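Local coordinates for uncharacterized protein (Pyrococcus furiosus, PDB 4XLZ) that probably removes an acetyl group from a sugar nitrogen of N,N'-diacetylchitobiose, as a metal-binding deacetylase of family CE-14, at residues E29-V34 with V184-L189; I52-D57 with Y197-T202; L107-T112 with S117-K122; D140-Y145 with L157-V162. All coordinates share one frame; numbering follows the deposited sequence.

Interaction 1: residues E29-V34 with V184-L189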
# COMPACT_ATOMS: atom_id res chain seq x y z
N GLU A 29 -24.46 -2.83 -33.45
CA GLU A 29 -24.91 -2.22 -34.69
C GLU A 29 -24.77 -0.69 -34.72
O GLU A 29 -24.44 -0.15 -35.78
CB GLU A 29 -26.35 -2.63 -34.86
CG GLU A 29 -27.17 -1.74 -35.74
CD GLU A 29 -28.51 -2.38 -35.89
OE1 GLU A 29 -28.56 -3.25 -36.79
OE2 GLU A 29 -29.43 -2.12 -35.03
N ASP A 30 -24.97 0.03 -33.61
CA ASP A 30 -24.88 1.49 -33.74
C ASP A 30 -23.46 2.13 -33.47
O ASP A 30 -23.30 3.35 -33.54
CB ASP A 30 -25.95 2.16 -32.85
CG ASP A 30 -27.41 1.88 -33.34
OD1 ASP A 30 -28.24 1.57 -32.44
OD2 ASP A 30 -27.67 1.91 -34.59
N ALA A 31 -22.46 1.28 -33.24
CA ALA A 31 -21.19 1.78 -32.70
C ALA A 31 -20.43 2.51 -33.80
O ALA A 31 -20.44 2.03 -34.98
CB ALA A 31 -20.37 0.62 -32.24
N LYS A 32 -19.91 3.67 -33.48
CA LYS A 32 -18.98 4.44 -34.28
C LYS A 32 -17.51 4.33 -33.79
O LYS A 32 -16.56 4.43 -34.57
CB LYS A 32 -19.38 5.93 -34.41
CG LYS A 32 -20.78 6.06 -35.17
CD LYS A 32 -20.85 7.27 -36.22
CE LYS A 32 -21.25 8.66 -35.65
NZ LYS A 32 -22.47 8.57 -34.75
N LYS A 33 -17.35 4.17 -32.43
CA LYS A 33 -15.98 4.19 -31.89
C LYS A 33 -16.10 3.20 -30.69
O LYS A 33 -16.99 3.40 -29.85
CB LYS A 33 -15.58 5.58 -31.44
CG LYS A 33 -14.17 5.55 -30.82
CD LYS A 33 -13.64 6.83 -30.14
CE LYS A 33 -13.58 8.00 -31.17
NZ LYS A 33 -13.14 9.27 -30.49
N VAL A 34 -15.17 2.25 -30.64
CA VAL A 34 -15.13 1.32 -29.46
C VAL A 34 -13.71 1.30 -29.00
O VAL A 34 -12.72 1.48 -29.72
CB VAL A 34 -15.66 -0.08 -29.79
CG1 VAL A 34 -17.11 0.06 -30.32
CG2 VAL A 34 -14.74 -0.78 -30.84
N VAL A 184 -20.71 5.67 -21.62
CA VAL A 184 -20.55 4.63 -22.67
C VAL A 184 -21.89 3.97 -22.89
O VAL A 184 -22.69 3.85 -21.98
CB VAL A 184 -19.48 3.63 -22.13
CG1 VAL A 184 -19.50 2.29 -22.94
CG2 VAL A 184 -18.09 4.30 -22.11
N SER A 185 -22.22 3.58 -24.13
CA SER A 185 -23.53 2.93 -24.38
C SER A 185 -23.57 1.40 -24.10
O SER A 185 -24.62 0.92 -23.64
CB SER A 185 -23.94 3.07 -25.86
OG SER A 185 -24.08 4.50 -26.01
N PHE A 186 -22.45 0.70 -24.33
CA PHE A 186 -22.44 -0.75 -23.92
C PHE A 186 -21.04 -1.14 -23.50
O PHE A 186 -20.00 -0.61 -24.02
CB PHE A 186 -22.92 -1.69 -25.11
CG PHE A 186 -21.98 -1.70 -26.31
CD1 PHE A 186 -22.19 -0.82 -27.38
CD2 PHE A 186 -20.93 -2.72 -26.37
CE1 PHE A 186 -21.28 -0.92 -28.47
CE2 PHE A 186 -20.05 -2.79 -27.45
CZ PHE A 186 -20.25 -1.91 -28.51
N ILE A 187 -21.08 -2.15 -22.63
CA ILE A 187 -19.82 -2.96 -22.33
C ILE A 187 -20.09 -4.37 -22.96
O ILE A 187 -21.23 -4.92 -22.87
CB ILE A 187 -19.73 -3.14 -20.83
CG1 ILE A 187 -19.33 -1.79 -20.29
CG2 ILE A 187 -18.60 -4.18 -20.49
CD1 ILE A 187 -19.49 -1.85 -18.69
N ALA A 188 -18.98 -4.92 -23.48
CA ALA A 188 -19.09 -6.35 -23.83
C ALA A 188 -17.88 -7.06 -23.28
O ALA A 188 -16.76 -6.62 -23.51
CB ALA A 188 -19.14 -6.46 -25.44
N LEU A 189 -18.12 -8.19 -22.60
CA LEU A 189 -17.00 -8.92 -21.92
C LEU A 189 -16.62 -10.09 -22.84
O LEU A 189 -17.47 -10.93 -23.18
CB LEU A 189 -17.45 -9.46 -20.57
CG LEU A 189 -17.89 -8.25 -19.68
CD1 LEU A 189 -18.33 -8.97 -18.38
CD2 LEU A 189 -16.75 -7.27 -19.42
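Ala-31 and Val-34 share the aromatic ring of Phe-186, and everything that spans the two segments is apolar. The methyl CB of Ala-31 comes up at the ring's edge, near its plane, and lies 4.2 Å from Phe-186 CE1. Val-34 offers one branch, CG1, which stands 4.1 Å from Phe-186 CZ and approaches the ring obliquely. The two small partners thus meet adjacent atoms at the far end of the ring. Alanine suits the loop position because its CB, already directed toward Phe-186, makes the touch without any further reach. In Phe-186 the ring leaves with CG wedged between the backbone N and the carbonyl carbon (chi1 65°), which carries it from the start of strand 186-190 across to the start of strand 33-38. Those two strands are not sheet neighbours: strand 135-139 runs between them. A second ring, Phe-28, meets Phe-186 with the planes about 25° apart.

Polar links flank the contact. Asp-134, just ahead of that middle strand, accepts through OD1 from the backbone N of both Lys-32 and Lys-33, and its backbone also bonds to Ser-185. A hexane-1,6-diol, probably from the crystallisation liquor, bonds to Val-184 O and Ile-187 N.

Because van der Waals touches have little directional preference, the contact joins the two strand starts by fit of shape, while the strand bonding and the carboxylate of Asp-134 set the position of the backbones that carry it.

Interaction 2: residues I52-D57 with Y197-T202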
# COMPACT_ATOMS: atom_id res chain seq x y z
N ILE A 52 -12.99 -7.58 -34.09
CA ILE A 52 -12.33 -6.30 -34.33
C ILE A 52 -12.21 -6.07 -35.89
O ILE A 52 -12.47 -4.96 -36.30
CB ILE A 52 -10.90 -6.34 -33.71
CG1 ILE A 52 -11.06 -6.21 -32.16
CG2 ILE A 52 -10.10 -5.20 -34.19
CD1 ILE A 52 -9.78 -6.63 -31.44
N LYS A 53 -11.86 -7.14 -36.61
CA LYS A 53 -11.80 -6.92 -38.11
C LYS A 53 -13.18 -6.67 -38.68
O LYS A 53 -13.31 -5.75 -39.49
CB LYS A 53 -11.17 -8.16 -38.69
CG LYS A 53 -11.11 -8.05 -40.36
CD LYS A 53 -10.09 -7.00 -40.76
CE LYS A 53 -9.84 -6.74 -42.37
NZ LYS A 53 -8.61 -5.72 -42.20
N LYS A 54 -14.27 -7.32 -38.21
CA LYS A 54 -15.62 -7.02 -38.68
C LYS A 54 -15.97 -5.63 -38.41
O LYS A 54 -16.56 -4.86 -39.19
CB LYS A 54 -16.65 -7.94 -38.07
CG LYS A 54 -16.61 -9.35 -38.67
CD LYS A 54 -17.89 -10.14 -38.13
CE LYS A 54 -18.55 -11.30 -39.04
NZ LYS A 54 -17.57 -11.92 -40.00
N LEU A 55 -15.66 -5.21 -37.17
CA LEU A 55 -16.02 -3.84 -36.82
C LEU A 55 -15.23 -2.84 -37.67
O LEU A 55 -15.85 -1.87 -38.21
CB LEU A 55 -15.65 -3.60 -35.27
CG LEU A 55 -16.66 -4.20 -34.27
CD1 LEU A 55 -15.95 -4.23 -32.86
CD2 LEU A 55 -18.03 -3.61 -34.14
N SER A 56 -13.92 -2.98 -37.82
CA SER A 56 -13.12 -2.02 -38.60
C SER A 56 -13.69 -1.97 -40.06
O SER A 56 -13.78 -0.89 -40.61
CB SER A 56 -11.68 -2.53 -38.72
OG SER A 56 -11.13 -2.27 -37.49
N ASP A 57 -14.00 -3.15 -40.54
CA ASP A 57 -14.49 -3.25 -42.00
C ASP A 57 -15.75 -2.54 -42.17
O ASP A 57 -15.99 -2.06 -43.30
CB ASP A 57 -14.67 -4.74 -42.42
CG ASP A 57 -13.40 -5.43 -42.78
OD1 ASP A 57 -12.32 -4.80 -42.97
OD2 ASP A 57 -13.49 -6.67 -42.86
N TYR A 197 -24.00 -13.32 -26.58
CA TYR A 197 -24.00 -12.84 -27.98
C TYR A 197 -22.78 -13.43 -28.66
O TYR A 197 -21.61 -13.29 -28.13
CB TYR A 197 -23.94 -11.32 -28.01
CG TYR A 197 -23.86 -10.78 -29.43
CD1 TYR A 197 -24.96 -11.02 -30.27
CD2 TYR A 197 -22.72 -10.10 -29.94
CE1 TYR A 197 -24.91 -10.55 -31.63
CE2 TYR A 197 -22.66 -9.68 -31.30
CZ TYR A 197 -23.77 -9.90 -32.07
OH TYR A 197 -23.73 -9.37 -33.38
N ILE A 198 -22.96 -14.12 -29.81
CA ILE A 198 -21.81 -14.75 -30.48
C ILE A 198 -21.69 -14.19 -31.91
O ILE A 198 -22.72 -14.02 -32.61
CB ILE A 198 -22.05 -16.28 -30.71
CG1 ILE A 198 -22.52 -16.96 -29.48
CG2 ILE A 198 -20.83 -16.93 -31.44
CD1 ILE A 198 -21.45 -16.95 -28.43
N VAL A 199 -20.47 -13.82 -32.29
CA VAL A 199 -20.22 -13.27 -33.62
C VAL A 199 -19.61 -14.44 -34.44
O VAL A 199 -18.65 -15.11 -33.99
CB VAL A 199 -19.21 -12.17 -33.54
CG1 VAL A 199 -18.76 -11.66 -34.96
CG2 VAL A 199 -19.82 -10.96 -32.73
N ASP A 200 -20.23 -14.68 -35.65
CA ASP A 200 -19.62 -15.74 -36.51
C ASP A 200 -18.36 -15.22 -37.16
O ASP A 200 -18.43 -14.17 -37.84
CB ASP A 200 -20.71 -16.07 -37.58
CG ASP A 200 -20.21 -17.15 -38.55
OD1 ASP A 200 -19.14 -17.68 -38.42
OD2 ASP A 200 -21.04 -17.42 -39.49
N ILE A 201 -17.22 -15.85 -36.90
CA ILE A 201 -15.98 -15.45 -37.49
C ILE A 201 -15.38 -16.52 -38.43
O ILE A 201 -14.16 -16.46 -38.71
CB ILE A 201 -14.86 -15.05 -36.45
CG1 ILE A 201 -14.60 -16.19 -35.53
CG2 ILE A 201 -15.40 -13.80 -35.62
CD1 ILE A 201 -13.17 -16.13 -34.98
N THR A 202 -16.26 -17.42 -38.86
CA THR A 202 -15.80 -18.59 -39.68
C THR A 202 -14.92 -18.11 -40.84
O THR A 202 -13.80 -18.62 -41.09
CB THR A 202 -17.01 -19.35 -40.14
OG1 THR A 202 -17.66 -19.93 -39.03
CG2 THR A 202 -16.47 -20.54 -41.02
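Lys-54 comes up against the backbone carbonyl of Asp-200, whose own flat carboxylate is turned to other work. Its OD1 takes two bonds: Asp-200 OD1 meets Thr-202 OG1 with its syn lone pair, at 2.8 Å, and Thr-202 N arrives on the anti side, 34° out of the carboxylate plane, at 2.9 Å. This double grip ties the carboxylate to its own segment, two residues on, and Lys-54 NZ stays 6.2 Å from Asp-200 OD1, too far for an ion pair. The other flat group, the ring of Tyr-197, meets Phe-28 edge-to-face beyond the contact.

Across the contact the aliphatic run of the lysine does most of the touching. Lys-54 CD lies 3.6 Å from Val-199 CG1, the two side chains sliding past each other in opposite directions. That valine branch is anti to the backbone N (chi1 173°), and a beta-branched residue on a strand offers just such a methyl held close to the backbone. Farther out, Lys-54 CE sits 3.1 Å from Asp-200 O, and the bend at chi4 (25°) leaves NZ 3.2 Å from the same oxygen. Lysine fits because it is apolar along the stem and polar at its end. Cut back to an alanine, this position would lose the stem and the amine, which would probably leave Val-199 CG1 less covered and the Asp-200 carbonyl without a nearby positive charge.

The bond from Thr-202 N to Asp-200 OD1 makes an Asx turn at the end of strand 197-200. The contact sets this strand of a two-stranded antiparallel sheet against helix 43-57, the helix that begins with the cadmium ligand Asp-43.

Interaction 3: residues L107-T112 with S117-K122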
# COMPACT_ATOMS: atom_id res chain seq x y z
N LEU A 107 -0.68 1.76 -21.29
CA LEU A 107 -0.57 2.30 -19.88
C LEU A 107 0.74 1.99 -19.28
O LEU A 107 1.14 2.65 -18.29
CB LEU A 107 -1.66 1.66 -18.99
CG LEU A 107 -3.09 1.95 -19.43
CD1 LEU A 107 -4.01 1.60 -18.23
CD2 LEU A 107 -3.40 3.43 -19.82
N ASN A 108 1.48 0.94 -19.78
CA ASN A 108 2.83 0.60 -19.37
C ASN A 108 3.02 0.13 -17.91
O ASN A 108 4.11 0.10 -17.47
CB ASN A 108 3.85 1.79 -19.63
CG ASN A 108 4.07 2.06 -21.18
OD1 ASN A 108 3.92 3.19 -21.63
ND2 ASN A 108 4.40 1.14 -21.80
N TYR A 109 1.93 -0.32 -17.33
CA TYR A 109 2.18 -1.04 -16.03
C TYR A 109 2.97 -2.34 -16.33
O TYR A 109 2.81 -2.93 -17.43
CB TYR A 109 0.81 -1.36 -15.29
CG TYR A 109 0.18 -0.03 -14.84
CD1 TYR A 109 0.66 0.56 -13.69
CD2 TYR A 109 -0.87 0.50 -15.54
CE1 TYR A 109 0.16 1.79 -13.25
CE2 TYR A 109 -1.47 1.74 -15.08
CZ TYR A 109 -0.87 2.34 -14.00
OH TYR A 109 -1.40 3.59 -13.66
N ARG A 110 3.83 -2.73 -15.42
CA ARG A 110 4.62 -3.92 -15.73
C ARG A 110 3.73 -5.17 -15.63
O ARG A 110 2.94 -5.38 -14.73
CB ARG A 110 5.80 -4.07 -14.77
CG ARG A 110 6.69 -5.28 -15.23
CD ARG A 110 8.03 -5.30 -14.39
NE ARG A 110 8.86 -4.09 -14.79
CZ ARG A 110 9.99 -3.76 -14.16
NH1 ARG A 110 10.41 -4.48 -13.12
NH2 ARG A 110 10.68 -2.70 -14.55
N ASP A 111 3.91 -6.04 -16.63
CA ASP A 111 3.26 -7.38 -16.62
C ASP A 111 3.52 -8.11 -15.34
O ASP A 111 4.62 -8.13 -14.83
CB ASP A 111 3.99 -8.08 -17.83
CG ASP A 111 3.49 -9.43 -18.13
OD1 ASP A 111 2.49 -9.97 -17.63
OD2 ASP A 111 4.18 -10.02 -19.07
N THR A 112 2.40 -8.64 -14.82
CA THR A 112 2.30 -9.41 -13.52
C THR A 112 2.20 -8.42 -12.35
O THR A 112 2.09 -8.89 -11.20
CB THR A 112 3.39 -10.45 -13.19
OG1 THR A 112 4.68 -9.89 -12.94
CG2 THR A 112 3.46 -11.51 -14.41
N SER A 117 -6.34 -0.44 -8.34
CA SER A 117 -6.33 0.79 -7.52
C SER A 117 -7.08 1.87 -8.29
O SER A 117 -7.30 1.87 -9.50
CB SER A 117 -4.87 1.24 -7.33
OG SER A 117 -4.30 1.65 -8.60
N ARG A 118 -7.43 2.93 -7.47
CA ARG A 118 -8.03 4.17 -8.04
C ARG A 118 -7.10 4.79 -9.08
O ARG A 118 -7.64 5.24 -10.12
CB ARG A 118 -8.23 5.10 -6.83
CG ARG A 118 -8.80 6.52 -7.37
CD ARG A 118 -8.92 7.49 -6.13
NE ARG A 118 -7.53 7.70 -5.70
CZ ARG A 118 -7.26 8.08 -4.46
NH1 ARG A 118 -8.31 8.51 -3.70
NH2 ARG A 118 -5.97 8.14 -4.04
N GLU A 119 -5.79 4.74 -8.86
CA GLU A 119 -4.88 5.33 -9.86
C GLU A 119 -5.13 4.69 -11.25
O GLU A 119 -5.15 5.41 -12.28
CB GLU A 119 -3.47 5.12 -9.36
CG GLU A 119 -2.48 5.58 -10.45
CD GLU A 119 -1.06 5.44 -10.05
OE1 GLU A 119 -0.73 4.65 -9.14
OE2 GLU A 119 -0.23 6.11 -10.64
N VAL A 120 -5.26 3.35 -11.32
CA VAL A 120 -5.43 2.79 -12.70
C VAL A 120 -6.79 3.09 -13.23
O VAL A 120 -6.98 3.38 -14.42
CB VAL A 120 -5.27 1.27 -12.57
CG1 VAL A 120 -5.39 0.64 -14.03
CG2 VAL A 120 -3.82 0.92 -12.05
N ARG A 121 -7.85 3.18 -12.36
CA ARG A 121 -9.16 3.65 -12.84
C ARG A 121 -8.98 4.99 -13.42
O ARG A 121 -9.69 5.31 -14.46
CB ARG A 121 -10.18 3.72 -11.67
CG ARG A 121 -10.48 2.28 -11.05
CD ARG A 121 -11.69 2.49 -10.09
NE ARG A 121 -11.85 1.23 -9.34
CZ ARG A 121 -11.15 0.92 -8.23
NH1 ARG A 121 -10.57 1.84 -7.47
NH2 ARG A 121 -11.16 -0.37 -7.89
N LYS A 122 -8.28 5.92 -12.76
CA LYS A 122 -8.15 7.28 -13.33
C LYS A 122 -7.52 7.21 -14.71
O LYS A 122 -7.91 8.02 -15.60
CB LYS A 122 -7.26 8.15 -12.42
CG LYS A 122 -8.03 8.51 -11.16
CD LYS A 122 -7.02 9.37 -10.34
CE LYS A 122 -7.73 9.88 -9.14
NZ LYS A 122 -6.53 10.52 -8.31
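Tyr-109 crosses from the end of its strand to the first turn of helix 118-131, where it meets Val-120 and Glu-119. From CB the ring is sent off anti to the carbonyl carbon and beside the backbone N (chi1 -68°), a course that aims it at the helix. Along the ring, CE2 and CZ pass under one methyl: Val-120 CG2 lies 3.8 Å from Tyr-109 CZ. The same methyl stands over the face, 4.2 Å from the Tyr-109 ring centroid and 27° off its normal, a CH-pi contact that suits a branched aliphatic residue. At the tip, Tyr-109 OH is 3.9 Å from Glu-119 CG, with ring and carboxylate planes 84° apart. The hydroxyl's polar partner is Asp-123 OD2, one helical turn on from Glu-119. A phenylalanine in its place would keep the CH-pi contact but is likely to leave Asp-123 without this hydrogen-bond partner.

Glu-119 extends beyond CG and gives its charge to the second subunit, where Arg-118 and Lys-122 of that subunit pair with OE2. On the helix side Ser-117 is the N-cap; its OG takes a weak bond from Val-120 N.

The tyrosine lies between strand 103-109, outermost in the parallel sheet of this chain, and helix 118-131, with Leu-114 and Pro-115 of the connecting loop beside its ring, while Val-120 also touches Met-67 of strand 61-68 and Leu-157 of helix 149-164.

Interaction 4: residues D140-Y145 with L157-V162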
# COMPACT_ATOMS: atom_id res chain seq x y z
N ASP A 140 -13.90 -10.83 -19.17
CA ASP A 140 -14.87 -11.09 -18.11
C ASP A 140 -14.07 -11.48 -16.85
O ASP A 140 -13.46 -12.55 -16.81
CB ASP A 140 -15.70 -12.30 -18.62
CG ASP A 140 -16.75 -12.73 -17.63
OD1 ASP A 140 -17.69 -13.52 -18.04
OD2 ASP A 140 -16.71 -12.35 -16.44
N PRO A 141 -14.12 -10.64 -15.80
CA PRO A 141 -13.27 -10.99 -14.62
C PRO A 141 -13.85 -12.12 -13.81
O PRO A 141 -13.08 -12.59 -12.95
CB PRO A 141 -13.35 -9.61 -13.82
CG PRO A 141 -14.79 -9.08 -14.16
CD PRO A 141 -14.93 -9.39 -15.70
N TRP A 142 -15.00 -12.58 -14.13
CA TRP A 142 -15.58 -13.73 -13.40
C TRP A 142 -15.35 -15.02 -14.18
O TRP A 142 -15.92 -16.09 -13.78
CB TRP A 142 -17.08 -13.56 -13.27
CG TRP A 142 -17.37 -12.32 -12.37
CD1 TRP A 142 -17.22 -12.25 -11.00
CD2 TRP A 142 -17.79 -11.03 -12.84
NE1 TRP A 142 -17.55 -10.95 -10.58
CE2 TRP A 142 -17.92 -10.20 -11.69
CE3 TRP A 142 -18.16 -10.55 -14.10
CZ2 TRP A 142 -18.36 -8.86 -11.79
CZ3 TRP A 142 -18.53 -9.18 -14.22
CH2 TRP A 142 -18.65 -8.39 -13.06
N LEU A 143 -14.46 -15.07 -15.17
CA LEU A 143 -14.21 -16.38 -15.87
C LEU A 143 -13.72 -17.40 -14.85
O LEU A 143 -12.74 -17.21 -14.10
CB LEU A 143 -13.10 -16.06 -16.85
CG LEU A 143 -12.62 -17.34 -17.64
CD1 LEU A 143 -13.81 -17.80 -18.61
CD2 LEU A 143 -11.37 -17.03 -18.50
N PRO A 144 -14.35 -18.61 -14.85
CA PRO A 144 -13.90 -19.57 -13.84
C PRO A 144 -12.47 -20.00 -14.04
O PRO A 144 -12.00 -20.20 -15.22
CB PRO A 144 -14.90 -20.77 -14.02
CG PRO A 144 -16.20 -20.06 -14.57
CD PRO A 144 -15.64 -18.92 -15.48
N TYR A 145 -11.74 -20.18 -12.96
CA TYR A 145 -10.35 -20.63 -12.92
C TYR A 145 -9.35 -19.70 -13.54
O TYR A 145 -8.17 -20.04 -13.67
CB TYR A 145 -10.24 -22.07 -13.58
CG TYR A 145 -11.13 -23.07 -12.77
CD1 TYR A 145 -10.73 -23.40 -11.48
CD2 TYR A 145 -12.30 -23.56 -13.33
CE1 TYR A 145 -11.59 -24.29 -10.71
CE2 TYR A 145 -13.09 -24.46 -12.63
CZ TYR A 145 -12.74 -24.77 -11.29
OH TYR A 145 -13.57 -25.60 -10.54
N LEU A 157 -11.46 -3.48 -13.34
CA LEU A 157 -11.15 -2.02 -13.50
C LEU A 157 -11.87 -1.44 -14.72
O LEU A 157 -12.29 -0.27 -14.69
CB LEU A 157 -9.69 -1.81 -13.63
CG LEU A 157 -8.83 -2.15 -12.35
CD1 LEU A 157 -7.30 -2.23 -12.77
CD2 LEU A 157 -9.02 -1.03 -11.28
N ALA A 158 -12.02 -2.24 -15.79
CA ALA A 158 -12.72 -1.67 -16.96
C ALA A 158 -14.18 -1.42 -16.70
O ALA A 158 -14.69 -0.33 -16.98
CB ALA A 158 -12.61 -2.73 -18.13
N ILE A 159 -14.86 -2.36 -15.99
CA ILE A 159 -16.28 -2.22 -15.69
C ILE A 159 -16.43 -0.99 -14.78
O ILE A 159 -17.30 -0.15 -14.97
CB ILE A 159 -16.81 -3.48 -15.00
CG1 ILE A 159 -16.78 -4.59 -16.05
CG2 ILE A 159 -18.26 -3.24 -14.51
CD1 ILE A 159 -16.99 -6.01 -15.38
N GLU A 160 -15.61 -0.94 -13.73
CA GLU A 160 -15.68 0.18 -12.74
C GLU A 160 -15.45 1.47 -13.44
O GLU A 160 -16.14 2.51 -13.14
CB GLU A 160 -14.62 -0.05 -11.68
CG GLU A 160 -14.97 -1.28 -10.86
CD GLU A 160 -13.70 -1.91 -10.16
OE1 GLU A 160 -12.61 -1.31 -10.15
OE2 GLU A 160 -13.84 -3.07 -9.68
N SER A 161 -14.43 1.53 -14.29
CA SER A 161 -14.05 2.82 -14.92
C SER A 161 -15.15 3.26 -15.89
O SER A 161 -15.34 4.49 -16.02
CB SER A 161 -12.76 2.66 -15.67
OG SER A 161 -11.71 2.33 -14.71
N VAL A 162 -15.78 2.34 -16.60
CA VAL A 162 -16.95 2.78 -17.45
C VAL A 162 -18.01 3.47 -16.56
O VAL A 162 -18.52 4.54 -16.94
CB VAL A 162 -17.48 1.53 -18.20
CG1 VAL A 162 -18.83 1.91 -18.85
CG2 VAL A 162 -16.44 1.14 -19.30
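Pro-141 and Trp-142, the two residues that touch Ile-159, form the corner of a type I beta turn running from Asp-140 to Leu-143, whereas residues 157-162 are regular helix. The turn is closed by Leu-143 N to Asp-140 O at 3.2 Å. Proline suits the first corner, since its ring fixes phi close to the value the turn needs. Asp-140 adds an Asx turn: its OD2 accepts from Trp-142 N at 2.9 Å, from above the carboxylate plane, while OD1 bonds to Thr-192. On the helix, Leu-157 O takes both Ser-161 N and Ser-161 OG, which reach it from opposite faces of its plane.

One methyl, Ile-159 CD1, makes the whole crossing. It lies 3.7 Å from Trp-142 CZ3, an oblique approach to the indole, and 4.0 Å from Pro-141 CD. Ile-159 CG1 is anti to the carbonyl carbon (chi1 -69°), and the extended chi2 of 167° carries CD1 outward to the turn. Pro-141 CG in turn sits 3.6 Å above one face of the Trp-142 ring, toward its rim, so proline, indole and isoleucine form one apolar cluster. Trp-142 also meets Phe-156 of its own chain and Tyr-145 of the fifth subunit, both edge-to-face.

In this Rossmann-like fold the turn follows strand 135-139 and leads into helix 149-164, which supplies the cadmium ligand His-151; folding the loop back on that helix is a compact strand-to-helix connection at the carboxyl end of the strand.

From the N terminus, residues 29-34 open interaction 1 and residues 52-57 open interaction 2. Before either closes, interaction 3 makes a short loop from 107-112 to 117-122, and interaction 4 another from 140-145 to 157-162. These two follow in series, both enclosed by the long spans of interactions 1 and 2. Residues 184-189 then close interaction 1 and residues 197-202 close interaction 2, so the two long loops cross. Interaction 1 joins two strands of the parallel sheet, interaction 2 a helix to the small antiparallel pair, interaction 3 the edge strand to the next helix, and interaction 4 a loop after strand 135-139 to helix 149-164. An Arg-121 to Glu-160 salt bridge joins 3 and 4.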